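Local coordinates for protein chintase (Rhizomucor miehei, PDB 5YUQ) that probably hydrolyses the beta-1,4 linkages of chitin as a family 18 glycoside hydrolase with a tunnel-shaped active site, at residues N118-N123 with E157-S162; N103-Y108 with Y177-D182; S44-V49 with Y97-L102; L62-W67 with S88-V93. All coordinates share one frame; numbering follows the deposited sequence.

Contact 1 of 4, residues N118-N123 with E157-S162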
loop_
_atom_site.group_PDB
_atom_site.type_symbol
_atom_site.label_atom_id
_atom_site.label_comp_id
_atom_site.label_asym_id
_atom_site.label_seq_id
_atom_site.Cartn_x
_atom_site.Cartn_y
_atom_site.Cartn_z
ATOM N N ASN A 118 3.071 13.831 -11.903
ATOM C CA ASN A 118 2.937 14.404 -10.562
ATOM C C ASN A 118 3.789 15.652 -10.400
ATOM O O ASN A 118 4.915 15.708 -10.901
ATOM C CB ASN A 118 3.377 13.392 -9.500
ATOM C CG ASN A 118 2.311 12.374 -9.172
ATOM O OD1 ASN A 118 1.167 12.465 -9.628
ATOM N ND2 ASN A 118 2.679 11.395 -8.360
ATOM N N SER A 119 3.268 16.651 -9.697
ATOM C CA SER A 119 4.096 17.796 -9.338
ATOM C C SER A 119 5.149 17.339 -8.327
ATOM O O SER A 119 4.936 16.383 -7.581
ATOM C CB SER A 119 3.257 18.952 -8.788
ATOM O OG SER A 119 2.515 18.579 -7.637
ATOM N N LYS A 120 6.294 18.012 -8.316
ATOM C CA LYS A 120 7.391 17.635 -7.431
ATOM C C LYS A 120 8.221 18.867 -7.107
ATOM O O LYS A 120 8.300 19.791 -7.909
ATOM C CB LYS A 120 8.265 16.575 -8.090
ATOM C CG LYS A 120 8.795 16.995 -9.446
ATOM C CD LYS A 120 9.677 15.930 -10.065
ATOM C CE LYS A 120 8.921 14.629 -10.294
ATOM N NZ LYS A 120 7.695 14.765 -11.144
ATOM N N ASP A 121 8.830 18.878 -5.929
ATOM C CA ASP A 121 9.652 19.995 -5.487
ATOM C C ASP A 121 10.704 19.467 -4.530
ATOM O O ASP A 121 10.449 18.510 -3.796
ATOM C CB ASP A 121 8.792 21.047 -4.793
ATOM C CG ASP A 121 9.539 22.334 -4.546
ATOM O OD1 ASP A 121 9.521 23.212 -5.434
ATOM O OD2 ASP A 121 10.142 22.478 -3.460
ATOM N N GLU A 122 11.889 20.076 -4.535
ATOM C CA GLU A 122 12.942 19.676 -3.603
ATOM C C GLU A 122 12.468 19.684 -2.157
ATOM O O GLU A 122 12.955 18.906 -1.341
ATOM C CB GLU A 122 14.146 20.619 -3.706
ATOM C CG GLU A 122 14.820 20.655 -5.052
ATOM C CD GLU A 122 15.714 21.869 -5.201
ATOM O OE1 GLU A 122 16.100 22.459 -4.164
ATOM O OE2 GLU A 122 16.013 22.247 -6.356
ATOM N N ASN A 123 11.528 20.571 -1.840
ATOM C CA ASN A 123 11.073 20.743 -0.468
ATOM C C ASN A 123 9.900 19.850 -0.103
ATOM O O ASN A 123 9.338 19.994 0.978
ATOM C CB ASN A 123 10.661 22.194 -0.192
ATOM C CG ASN A 123 11.823 23.146 -0.209
ATOM O OD1 ASN A 123 12.972 22.751 -0.016
ATOM N ND2 ASN A 123 11.529 24.417 -0.431
ATOM N N GLU A 157 15.983 16.535 -0.845
ATOM C CA GLU A 157 16.003 17.579 -1.862
ATOM C C GLU A 157 16.615 17.104 -3.175
ATOM O O GLU A 157 16.382 17.706 -4.219
ATOM C CB GLU A 157 16.774 18.807 -1.350
ATOM C CG GLU A 157 16.191 19.494 -0.113
ATOM C CD GLU A 157 16.601 18.838 1.198
ATOM O OE1 GLU A 157 17.299 17.789 1.173
ATOM O OE2 GLU A 157 16.215 19.382 2.265
ATOM N N ASN A 158 17.385 16.020 -3.122
ATOM C CA ASN A 158 18.053 15.489 -4.308
ATOM C C ASN A 158 17.414 14.201 -4.803
ATOM O O ASN A 158 18.016 13.446 -5.579
ATOM C CB ASN A 158 19.538 15.271 -4.011
ATOM C CG ASN A 158 20.222 16.543 -3.567
ATOM O OD1 ASN A 158 20.897 16.583 -2.532
ATOM N ND2 ASN A 158 20.032 17.606 -4.343
ATOM N N GLN A 159 16.185 13.963 -4.344
ATOM C CA GLN A 159 15.411 12.776 -4.712
ATOM C C GLN A 159 16.069 11.484 -4.252
ATOM O O GLN A 159 15.892 10.435 -4.864
ATOM C CB GLN A 159 15.118 12.737 -6.222
ATOM C CG GLN A 159 14.319 13.923 -6.745
ATOM C CD GLN A 159 13.795 13.689 -8.148
ATOM O OE1 GLN A 159 14.248 12.783 -8.851
ATOM N NE2 GLN A 159 12.823 14.495 -8.556
ATOM N N GLN A 160 16.821 11.563 -3.171
ATOM C CA GLN A 160 17.428 10.434 -2.613
ATOM C C GLN A 160 16.712 10.053 -1.301
ATOM O O GLN A 160 16.402 10.943 -0.557
ATOM C CB GLN A 160 18.849 10.648 -2.271
ATOM C CG GLN A 160 19.689 11.092 -3.460
ATOM C CD GLN A 160 19.702 10.071 -4.617
ATOM O OE1 GLN A 160 19.487 10.414 -5.728
ATOM N NE2 GLN A 160 19.961 8.870 -4.303
ATOM N N PRO A 161 16.490 8.760 -1.041
ATOM C CA PRO A 161 15.829 8.447 0.234
ATOM C C PRO A 161 16.600 9.023 1.417
ATOM O O PRO A 161 17.832 8.903 1.484
ATOM C CB PRO A 161 15.890 6.922 0.292
ATOM C CG PRO A 161 15.882 6.509 -1.160
ATOM C CD PRO A 161 16.712 7.558 -1.865
ATOM N N SER A 162 15.877 9.650 2.337
ATOM C CA SER A 162 16.488 10.244 3.512
ATOM C C SER A 162 17.171 9.178 4.373
ATOM O O SER A 162 16.651 8.073 4.540
ATOM C CB SER A 162 15.425 11.004 4.306
ATOM O OG SER A 162 14.896 12.084 3.542
HETATM O O HOH W 1 13.784 20.966 1.984
#
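Two surface loops at the C-terminal end of a family 18 (beta/alpha)8 barrel meet here through Glu-122 and Glu-157: one follows strand 101-105 and leads into helix 124-139, the other follows strand 144-149. The backbones touch without a regular pairing. Glu-157 CA turns its hydrogen toward Glu-122 O, a CA-H...O contact of 3.4 Å with 149° at the hydrogen. The side-chain stems repeat this exchange. Glu-157 CG rests 3.5 Å from Glu-122 O, and Glu-122 CG lies 3.4 Å from Glu-157 O. Glu-122 CB and Glu-157 CB stand 4.0 Å apart. Beyond these stems the carboxylates diverge, because Glu-157 bends at chi2 (83°) whereas Glu-122 runs on extended.

A water ties the outer edge together, giving one hydrogen to Asn-123 OD1 at 2.8 Å and one to Glu-157 OE2 at 2.9 Å. Asn-123 is itself steadied by an Asx turn, its N bonding to Asp-121 OD2. At the other end, Lys-120 CD passes 3.8 Å from Gln-159 NE2, which bonds to Asn-110. The lysine curls back, bent at chi3 and chi4, and its NZ donates to Asn-118 O at 2.9 Å.

With like charges turned apart and the joining done by aliphatic stems, one CA-H...O contact and a bridging water, the seam is a light one, probably held more by each loop's own bonds than by direct polar links.

Contact 2 of 4, residues N103-Y108 with Y177-D182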
loop_
_atom_site.group_PDB
_atom_site.type_symbol
_atom_site.label_atom_id
_atom_site.label_comp_id
_atom_site.label_asym_id
_atom_site.label_seq_id
_atom_site.Cartn_x
_atom_site.Cartn_y
_atom_site.Cartn_z
ATOM N N ASN A 103 -5.172 9.620 6.851
ATOM C CA ASN A 103 -4.047 8.836 6.379
ATOM C C ASN A 103 -3.561 9.482 5.089
ATOM O O ASN A 103 -4.256 9.446 4.082
ATOM C CB ASN A 103 -4.516 7.393 6.121
ATOM C CG ASN A 103 -3.454 6.536 5.441
ATOM O OD1 ASN A 103 -3.554 6.219 4.254
ATOM N ND2 ASN A 103 -2.445 6.133 6.205
ATOM N N LEU A 104 -2.375 10.081 5.102
ATOM C CA LEU A 104 -1.894 10.782 3.915
ATOM C C LEU A 104 -1.075 9.825 3.059
ATOM O O LEU A 104 -0.149 9.186 3.549
ATOM C CB LEU A 104 -1.100 12.041 4.291
ATOM C CG LEU A 104 -1.885 13.030 5.163
ATOM C CD1 LEU A 104 -1.133 14.357 5.287
ATOM C CD2 LEU A 104 -3.302 13.244 4.649
ATOM N N ASP A 105 -1.462 9.692 1.791
ATOM C CA ASP A 105 -0.878 8.711 0.880
ATOM C C ASP A 105 -0.351 9.403 -0.376
ATOM O O ASP A 105 -0.753 9.116 -1.499
ATOM C CB ASP A 105 -1.937 7.649 0.532
ATOM C CG ASP A 105 -1.368 6.442 -0.186
ATOM O OD1 ASP A 105 -0.130 6.291 -0.293
ATOM O OD2 ASP A 105 -2.174 5.612 -0.656
ATOM N N TRP A 106 0.563 10.331 -0.166
ATOM C CA TRP A 106 1.252 10.993 -1.259
ATOM C C TRP A 106 2.249 10.017 -1.871
ATOM O O TRP A 106 3.173 9.547 -1.198
ATOM C CB TRP A 106 1.978 12.207 -0.679
ATOM C CG TRP A 106 2.713 13.084 -1.650
ATOM C CD1 TRP A 106 2.898 12.881 -2.986
ATOM C CD2 TRP A 106 3.362 14.320 -1.336
ATOM N NE1 TRP A 106 3.629 13.921 -3.525
ATOM C CE2 TRP A 106 3.927 14.813 -2.528
ATOM C CE3 TRP A 106 3.517 15.057 -0.157
ATOM C CZ2 TRP A 106 4.623 16.014 -2.580
ATOM C CZ3 TRP A 106 4.217 16.246 -0.204
ATOM C CH2 TRP A 106 4.761 16.716 -1.411
ATOM N N GLU A 107 2.054 9.713 -3.148
ATOM C CA GLU A 107 2.915 8.780 -3.855
ATOM C C GLU A 107 3.559 9.510 -5.039
ATOM O O GLU A 107 3.022 9.442 -6.141
ATOM C CB GLU A 107 2.107 7.562 -4.334
ATOM C CG GLU A 107 1.428 6.805 -3.188
ATOM C CD GLU A 107 0.721 5.530 -3.637
ATOM O OE1 GLU A 107 0.726 5.217 -4.845
ATOM O OE2 GLU A 107 0.166 4.829 -2.768
ATOM N N TYR A 108 4.696 10.197 -4.854
ATOM C CA TYR A 108 5.479 10.244 -3.618
ATOM C C TYR A 108 6.140 11.612 -3.520
ATOM O O TYR A 108 6.292 12.296 -4.531
ATOM C CB TYR A 108 6.596 9.196 -3.665
ATOM C CG TYR A 108 6.127 7.800 -3.955
ATOM C CD1 TYR A 108 5.730 6.955 -2.928
ATOM C CD2 TYR A 108 6.076 7.317 -5.260
ATOM C CE1 TYR A 108 5.292 5.676 -3.187
ATOM C CE2 TYR A 108 5.633 6.037 -5.528
ATOM C CZ TYR A 108 5.248 5.219 -4.485
ATOM O OH TYR A 108 4.812 3.938 -4.736
ATOM N N TYR A 177 2.653 3.663 7.567
ATOM C CA TYR A 177 2.190 2.396 7.006
ATOM C C TYR A 177 3.042 2.041 5.797
ATOM O O TYR A 177 2.870 2.628 4.735
ATOM C CB TYR A 177 0.730 2.513 6.554
ATOM C CG TYR A 177 -0.311 2.719 7.646
ATOM C CD1 TYR A 177 0.047 2.866 8.982
ATOM C CD2 TYR A 177 -1.659 2.761 7.325
ATOM C CE1 TYR A 177 -0.917 3.054 9.968
ATOM C CE2 TYR A 177 -2.630 2.944 8.300
ATOM C CZ TYR A 177 -2.253 3.082 9.614
ATOM O OH TYR A 177 -3.218 3.264 10.574
ATOM N N ILE A 178 3.947 1.076 5.948
ATOM C CA ILE A 178 4.868 0.715 4.869
ATOM C C ILE A 178 4.190 -0.115 3.785
ATOM O O ILE A 178 3.672 -1.203 4.045
ATOM C CB ILE A 178 6.079 -0.066 5.398
ATOM C CG1 ILE A 178 6.849 0.782 6.412
ATOM C CG2 ILE A 178 7.003 -0.454 4.257
ATOM C CD1 ILE A 178 7.967 0.024 7.112
ATOM N N MET A 179 4.217 0.394 2.558
ATOM C CA MET A 179 3.602 -0.312 1.444
ATOM C C MET A 179 4.572 -1.334 0.873
ATOM O O MET A 179 5.133 -1.154 -0.208
ATOM C CB MET A 179 3.123 0.684 0.391
ATOM C CG MET A 179 1.994 1.564 0.920
ATOM S SD MET A 179 1.444 2.828 -0.236
ATOM C CE MET A 179 1.553 1.935 -1.792
ATOM N N ALA A 180 4.776 -2.409 1.627
ATOM C CA ALA A 180 5.686 -3.471 1.222
ATOM C C ALA A 180 5.002 -4.425 0.262
ATOM O O ALA A 180 4.884 -5.616 0.525
ATOM C CB ALA A 180 6.175 -4.225 2.443
ATOM N N TYR A 181 4.553 -3.880 -0.857
ATOM C CA TYR A 181 3.931 -4.662 -1.898
ATOM C C TYR A 181 4.133 -3.892 -3.190
ATOM O O TYR A 181 4.648 -2.774 -3.161
ATOM C CB TYR A 181 2.454 -4.945 -1.588
ATOM C CG TYR A 181 1.653 -3.807 -0.986
ATOM C CD1 TYR A 181 1.290 -2.711 -1.747
ATOM C CD2 TYR A 181 1.200 -3.870 0.324
ATOM C CE1 TYR A 181 0.537 -1.677 -1.212
ATOM C CE2 TYR A 181 0.429 -2.849 0.871
ATOM C CZ TYR A 181 0.099 -1.758 0.095
ATOM O OH TYR A 181 -0.666 -0.741 0.615
ATOM N N ASP A 182 3.777 -4.506 -4.314
ATOM C CA ASP A 182 4.128 -3.976 -5.628
ATOM C C ASP A 182 5.626 -3.725 -5.710
ATOM O O ASP A 182 6.071 -2.758 -6.331
ATOM C CB ASP A 182 3.368 -2.684 -5.943
ATOM C CG ASP A 182 1.873 -2.868 -5.933
ATOM O OD1 ASP A 182 1.395 -4.012 -6.091
ATOM O OD2 ASP A 182 1.170 -1.854 -5.766
#
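The strands of 103-108 and 177-182 run side by side in the barrel wall with strand 144-149 between them, the CA atoms of Asn-103 and Tyr-177 9.0 Å apart, and turn these side chains inward. Both carry signature sequences of family 18, whose fold is the (beta/alpha)8 barrel: Asn-103, Asp-105 and Glu-107 fall in the DxxDxDxE-like sequence, whose final glutamate is the proton donor in relatives, and Met-179 to Asp-182 form the MxYD sequence. Met-179 and Ala-180 centre successive inverse gamma turns, and a cis peptide precedes Tyr-108.

Deepest in the pair, Asn-103 ND2 approaches the Tyr-177 ring obliquely, 3.6 Å from CD2, with amide and ring planes 29° apart. Its amide is held from outside: OD1 accepts from Tyr-7 and Ser-63, ND2 bonds to Thr-146. Further up, Met-179, on which Met-348 also packs, has two modelled conformers, and its sulfur and methyl contacts hold for one of them. In that one it crosses both acidic side chains at about right angles, SD 3.8 Å from Asp-105 OD1 and 3.5 Å from Glu-107 OE2. Glu-107 runs extended beyond CG (chi2 -175°), bringing its carboxylate to the thioether, and the methionine's bend at chi3 sets CE 3.4 Å from Glu-107 OE2.

Contact 3 of 4, residues S44-V49 with Y97-L102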
loop_
_atom_site.group_PDB
_atom_site.type_symbol
_atom_site.label_atom_id
_atom_site.label_comp_id
_atom_site.label_asym_id
_atom_site.label_seq_id
_atom_site.Cartn_x
_atom_site.Cartn_y
_atom_site.Cartn_z
ATOM N N SER A 44 -22.085 9.569 0.346
ATOM C CA SER A 44 -23.004 8.710 1.081
ATOM C C SER A 44 -22.325 7.437 1.555
ATOM O O SER A 44 -22.665 6.903 2.606
ATOM C CB SER A 44 -24.216 8.370 0.222
ATOM O OG SER A 44 -23.826 7.733 -0.986
ATOM N N GLN A 45 -21.370 6.942 0.771
ATOM C CA GLN A 45 -20.639 5.749 1.189
ATOM C C GLN A 45 -19.781 6.034 2.413
ATOM O O GLN A 45 -19.780 5.256 3.361
ATOM C CB GLN A 45 -19.767 5.215 0.049
ATOM C CG GLN A 45 -20.574 4.583 -1.062
ATOM C CD GLN A 45 -19.715 4.080 -2.201
ATOM O OE1 GLN A 45 -20.226 3.692 -3.245
ATOM N NE2 GLN A 45 -18.405 4.076 -2.004
ATOM N N LEU A 46 -19.040 7.140 2.390
ATOM C CA LEU A 46 -18.198 7.468 3.533
ATOM C C LEU A 46 -19.044 7.663 4.782
ATOM O O LEU A 46 -18.709 7.146 5.840
ATOM C CB LEU A 46 -17.337 8.702 3.259
ATOM C CG LEU A 46 -16.345 9.078 4.373
ATOM C CD1 LEU A 46 -15.494 7.872 4.748
ATOM C CD2 LEU A 46 -15.459 10.236 3.938
ATOM N N LYS A 47 -20.153 8.385 4.664
ATOM C CA LYS A 47 -21.018 8.584 5.825
ATOM C C LYS A 47 -21.600 7.271 6.334
ATOM O O LYS A 47 -21.667 7.049 7.539
ATOM C CB LYS A 47 -22.126 9.600 5.524
ATOM C CG LYS A 47 -21.567 10.976 5.217
ATOM C CD LYS A 47 -22.456 12.112 5.658
ATOM C CE LYS A 47 -21.687 13.431 5.583
ATOM N NZ LYS A 47 -22.587 14.613 5.643
ATOM N N SER A 48 -22.010 6.400 5.418
ATOM C CA SER A 48 -22.518 5.094 5.810
ATOM C C SER A 48 -21.468 4.287 6.565
ATOM O O SER A 48 -21.748 3.731 7.621
ATOM C CB SER A 48 -23.010 4.312 4.591
ATOM O OG SER A 48 -23.083 2.934 4.903
ATOM N N VAL A 49 -20.250 4.242 6.031
ATOM C CA VAL A 49 -19.205 3.424 6.639
ATOM C C VAL A 49 -18.727 3.997 7.967
ATOM O O VAL A 49 -18.453 3.244 8.898
ATOM C CB VAL A 49 -18.011 3.197 5.668
ATOM C CG1 VAL A 49 -16.917 2.373 6.347
ATOM C CG2 VAL A 49 -18.502 2.482 4.421
ATOM N N TYR A 97 -17.271 14.563 8.239
ATOM C CA TYR A 97 -17.491 13.118 8.202
ATOM C C TYR A 97 -17.225 12.440 9.536
ATOM O O TYR A 97 -17.293 11.217 9.631
ATOM C CB TYR A 97 -16.669 12.473 7.083
ATOM C CG TYR A 97 -17.164 12.850 5.713
ATOM C CD1 TYR A 97 -18.175 12.117 5.099
ATOM C CD2 TYR A 97 -16.644 13.946 5.041
ATOM C CE1 TYR A 97 -18.646 12.462 3.850
ATOM C CE2 TYR A 97 -17.104 14.297 3.792
ATOM C CZ TYR A 97 -18.113 13.551 3.206
ATOM O OH TYR A 97 -18.576 13.907 1.963
ATOM N N ASP A 98 -16.935 13.243 10.558
ATOM C CA ASP A 98 -16.696 12.747 11.909
ATOM C C ASP A 98 -15.594 11.699 11.894
ATOM O O ASP A 98 -15.701 10.653 12.524
ATOM C CB ASP A 98 -17.988 12.169 12.506
ATOM C CG ASP A 98 -17.905 11.968 13.998
ATOM O OD1 ASP A 98 -17.143 12.692 14.665
ATOM O OD2 ASP A 98 -18.616 11.083 14.516
ATOM N N LEU A 99 -14.513 11.996 11.179
ATOM C CA LEU A 99 -13.447 11.023 11.016
ATOM C C LEU A 99 -12.567 10.972 12.253
ATOM O O LEU A 99 -12.393 11.974 12.947
ATOM C CB LEU A 99 -12.597 11.375 9.793
ATOM C CG LEU A 99 -13.332 11.404 8.455
ATOM C CD1 LEU A 99 -12.437 12.036 7.386
ATOM C CD2 LEU A 99 -13.734 10.003 8.055
ATOM N N ASP A 100 -12.013 9.798 12.520
ATOM C CA ASP A 100 -11.089 9.628 13.632
ATOM C C ASP A 100 -9.663 9.922 13.238
ATOM O O ASP A 100 -8.787 10.029 14.098
ATOM C CB ASP A 100 -11.182 8.208 14.149
ATOM C CG ASP A 100 -12.580 7.860 14.564
ATOM O OD1 ASP A 100 -13.064 8.507 15.515
ATOM O OD2 ASP A 100 -13.197 6.980 13.929
ATOM N N GLY A 101 -9.427 10.061 11.941
ATOM C CA GLY A 101 -8.093 10.377 11.493
ATOM C C GLY A 101 -7.939 10.616 10.014
ATOM O O GLY A 101 -8.884 10.475 9.242
ATOM N N LEU A 102 -6.726 10.984 9.628
ATOM C CA LEU A 102 -6.381 11.169 8.230
ATOM C C LEU A 102 -5.130 10.368 7.944
ATOM O O LEU A 102 -4.164 10.425 8.701
ATOM C CB LEU A 102 -6.116 12.642 7.924
ATOM C CG LEU A 102 -7.316 13.586 7.945
ATOM C CD1 LEU A 102 -6.832 15.043 7.914
ATOM C CD2 LEU A 102 -8.244 13.291 6.772
#
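Leu-46 leaves helix 43-55 with its CB 4.0 Å from Tyr-97 CD1, alongside the CD1-CE1 bond. CG comes closer, 3.6 Å from Tyr-97 CD1. There the chain forks. One branch, CD2, sits over a face of the ring, 3.7 Å from the Tyr-97 centroid and 21° off the normal, a CH-pi contact displaced toward the rim. The other, CD1, points past the tyrosine to Leu-99, meeting its CD2 at 4.3 Å. A chi1 of -176°, with CG swung away from the leucine's own N, carries both methyls to these partners.

In the (beta/alpha)8 barrel this is a seam of the outer layer: helix 43-55 packs on the end of helix 80-97, where Asp-98 takes positive phi in a Schellman motif before the chain turns into strand 101-105. Lys-47 covers the ring from the side opposite Leu-46. Its CG approaches obliquely and its CE passes above the ring plane, 3.6 Å from Tyr-97 CE1. NZ ends above this side of the ring, 5.3 Å from the Tyr-97 centroid, at most a weak cation-pi attraction. Its stronger partner is Glu-96, with which NZ forms a salt bridge, and Tyr-97 OH is hydrogen-bonded to Asp-43 OD1 at the start of the leucine's helix.

Contact 4 of 4, residues L62-W67 with S88-V93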
loop_
_atom_site.group_PDB
_atom_site.type_symbol
_atom_site.label_atom_id
_atom_site.label_comp_id
_atom_site.label_asym_id
_atom_site.label_seq_id
_atom_site.Cartn_x
_atom_site.Cartn_y
_atom_site.Cartn_z
ATOM N N LEU A 62 -9.781 8.667 6.853
ATOM C CA LEU A 62 -9.844 8.878 5.416
ATOM C C LEU A 62 -8.428 8.924 4.869
ATOM O O LEU A 62 -7.568 9.620 5.422
ATOM C CB LEU A 62 -10.553 10.193 5.108
ATOM C CG LEU A 62 -10.663 10.603 3.642
ATOM C CD1 LEU A 62 -11.490 9.593 2.866
ATOM C CD2 LEU A 62 -11.261 11.997 3.552
ATOM N N SER A 63 -8.189 8.162 3.805
ATOM C CA SER A 63 -6.912 8.204 3.109
ATOM C C SER A 63 -6.975 9.239 2.004
ATOM O O SER A 63 -7.886 9.223 1.171
ATOM C CB SER A 63 -6.546 6.837 2.537
ATOM O OG SER A 63 -5.209 6.848 2.045
ATOM N N VAL A 64 -5.985 10.127 2.001
ATOM C CA VAL A 64 -5.934 11.243 1.072
ATOM C C VAL A 64 -4.749 11.052 0.137
ATOM O O VAL A 64 -3.605 10.947 0.588
ATOM C CB VAL A 64 -5.767 12.578 1.847
ATOM C CG1 VAL A 64 -5.608 13.753 0.888
ATOM C CG2 VAL A 64 -6.950 12.793 2.779
ATOM N N GLY A 65 -5.016 10.998 -1.164
ATOM C CA GLY A 65 -3.951 10.798 -2.133
ATOM C C GLY A 65 -4.178 9.519 -2.906
ATOM O O GLY A 65 -5.216 9.357 -3.550
ATOM N N GLY A 66 -3.220 8.598 -2.826
ATOM C CA GLY A 66 -3.268 7.369 -3.595
ATOM C C GLY A 66 -2.570 7.554 -4.927
ATOM O O GLY A 66 -2.128 8.650 -5.256
ATOM N N TRP A 67 -2.432 6.498 -5.682
ATOM C CA TRP A 67 -1.704 6.576 -6.938
ATOM C C TRP A 67 -2.166 7.638 -7.893
ATOM O O TRP A 67 -1.383 8.330 -8.408
ATOM C CB TRP A 67 -1.740 5.196 -7.665
ATOM C CG TRP A 67 -0.942 5.121 -8.852
ATOM C CD1 TRP A 67 -1.393 5.142 -10.116
ATOM C CD2 TRP A 67 0.466 4.954 -8.917
ATOM N NE1 TRP A 67 -0.361 5.084 -10.959
ATOM C CE2 TRP A 67 0.791 4.897 -10.276
ATOM C CE3 TRP A 67 1.479 4.861 -7.980
ATOM C CZ2 TRP A 67 2.085 4.788 -10.726
ATOM C CZ3 TRP A 67 2.766 4.730 -8.424
ATOM C CH2 TRP A 67 3.055 4.704 -9.817
ATOM N N SER A 88 -7.205 23.783 5.630
ATOM C CA SER A 88 -8.553 24.150 6.041
ATOM C C SER A 88 -9.558 23.136 5.503
ATOM O O SER A 88 -10.476 22.709 6.212
ATOM C CB SER A 88 -8.886 25.561 5.534
ATOM O OG SER A 88 -10.175 25.969 5.966
ATOM N N ASN A 89 -9.372 22.731 4.256
ATOM C CA ASN A 89 -10.282 21.771 3.648
ATOM C C ASN A 89 -10.173 20.390 4.279
ATOM O O ASN A 89 -11.172 19.684 4.414
ATOM C CB ASN A 89 -10.050 21.690 2.141
ATOM C CG ASN A 89 -10.571 22.906 1.406
ATOM O OD1 ASN A 89 -11.336 23.702 1.958
ATOM N ND2 ASN A 89 -10.174 23.048 0.146
ATOM N N LEU A 90 -8.964 20.009 4.676
ATOM C CA LEU A 90 -8.756 18.728 5.347
ATOM C C LEU A 90 -9.394 18.721 6.733
ATOM O O LEU A 90 -9.981 17.726 7.148
ATOM C CB LEU A 90 -7.266 18.398 5.445
ATOM C CG LEU A 90 -6.594 18.007 4.129
ATOM C CD1 LEU A 90 -5.083 18.058 4.281
ATOM C CD2 LEU A 90 -7.036 16.611 3.697
ATOM N N VAL A 91 -9.273 19.827 7.453
ATOM C CA VAL A 91 -9.909 19.936 8.757
ATOM C C VAL A 91 -11.423 19.873 8.594
ATOM O O VAL A 91 -12.117 19.235 9.390
ATOM C CB VAL A 91 -9.479 21.231 9.470
ATOM C CG1 VAL A 91 -10.297 21.445 10.737
ATOM C CG2 VAL A 91 -7.985 21.187 9.783
ATOM N N ASP A 92 -11.932 20.513 7.544
ATOM C CA ASP A 92 -13.371 20.515 7.303
ATOM C C ASP A 92 -13.895 19.112 7.024
ATOM O O ASP A 92 -14.960 18.749 7.511
ATOM C CB ASP A 92 -13.739 21.432 6.137
ATOM C CG ASP A 92 -13.636 22.897 6.488
ATOM O OD1 ASP A 92 -13.522 23.230 7.689
ATOM O OD2 ASP A 92 -13.685 23.722 5.550
ATOM N N VAL A 93 -13.113 18.365 6.292
ATOM C CA VAL A 93 -13.534 17.004 5.962
ATOM C C VAL A 93 -13.618 16.118 7.191
ATOM O O VAL A 93 -14.482 15.325 7.331
ATOM C CB VAL A 93 -12.645 16.354 4.873
ATOM C CG1 VAL A 93 -11.342 15.857 5.433
ATOM C CG2 VAL A 93 -13.381 15.174 4.300
#
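Leu-62 and Val-64 of strand 59-65 meet Val-93 and Leu-90 of helix 80-97 in the hydrophobic layer between the wall of the (beta/alpha)8 barrel and its outer helices. The strand leads to the helix through a loop that contains the short helix 73-78, and together they form one beta/alpha step of that fold. Across the layer, CA atoms are 8.9 Å apart for Leu-62 and Val-93 and 9.1 Å for Val-64 and Leu-90.

The contact across the gap is purely apolar and made by single methyls. Leu-62 CD2 lies 3.9 Å from Val-93 CG2, the two side chains crossing at about a right angle. One helical turn away, Val-64 CG2 is likewise 3.9 Å from Leu-90 CD2, here at a slant. With chi1 at -72°, Leu-90 directs its branches at the strand although its CB leaves the helix at a tangent to it; Leu-38, Leu-131 and Leu-135 also pack on it.

Polar bonds lie elsewhere: the backbones of Leu-62 and Val-64 pair with Asn-103 of strand 101-105. Ser-63, between them, turns to the barrel interior. It opens the SxGG sequence known in family 18, and Gly-65 and Gly-66 take positive phi, at backbone angles that by themselves call for glycine.

Since none of the four touching side chains bears a polar atom, the interface needs no partner for buried charge and rests on packing and burial of apolar surface, while directional bonds are made along the sheet between neighbouring strands.

How the contacts relate
Contacts 2 and 4 are buried and contact 3 partly so, whereas contact 1 is a surface seam of loops. Contacts 2 and 3 both use strand 101-105, and contact 4 its neighbour 59-65, paired by backbone bonds such as Asn-103 N to Leu-62 O. Contact 4, nested within the loop closed by contact 3, meets it where Leu-99 CD1 packs on Leu-62 CB. Chemistry follows depth: apolar methyls outside the wall in contact 4, aliphatic-aromatic packing on the outer helices in contact 3, acids, amide and thioether inside the barrel in contact 2, and aliphatic stems and a water bridging a carboxylate and an amide in contact 1. Contacts 1 and 2 touch through Asn-118 ND2, packed near Glu-107 O.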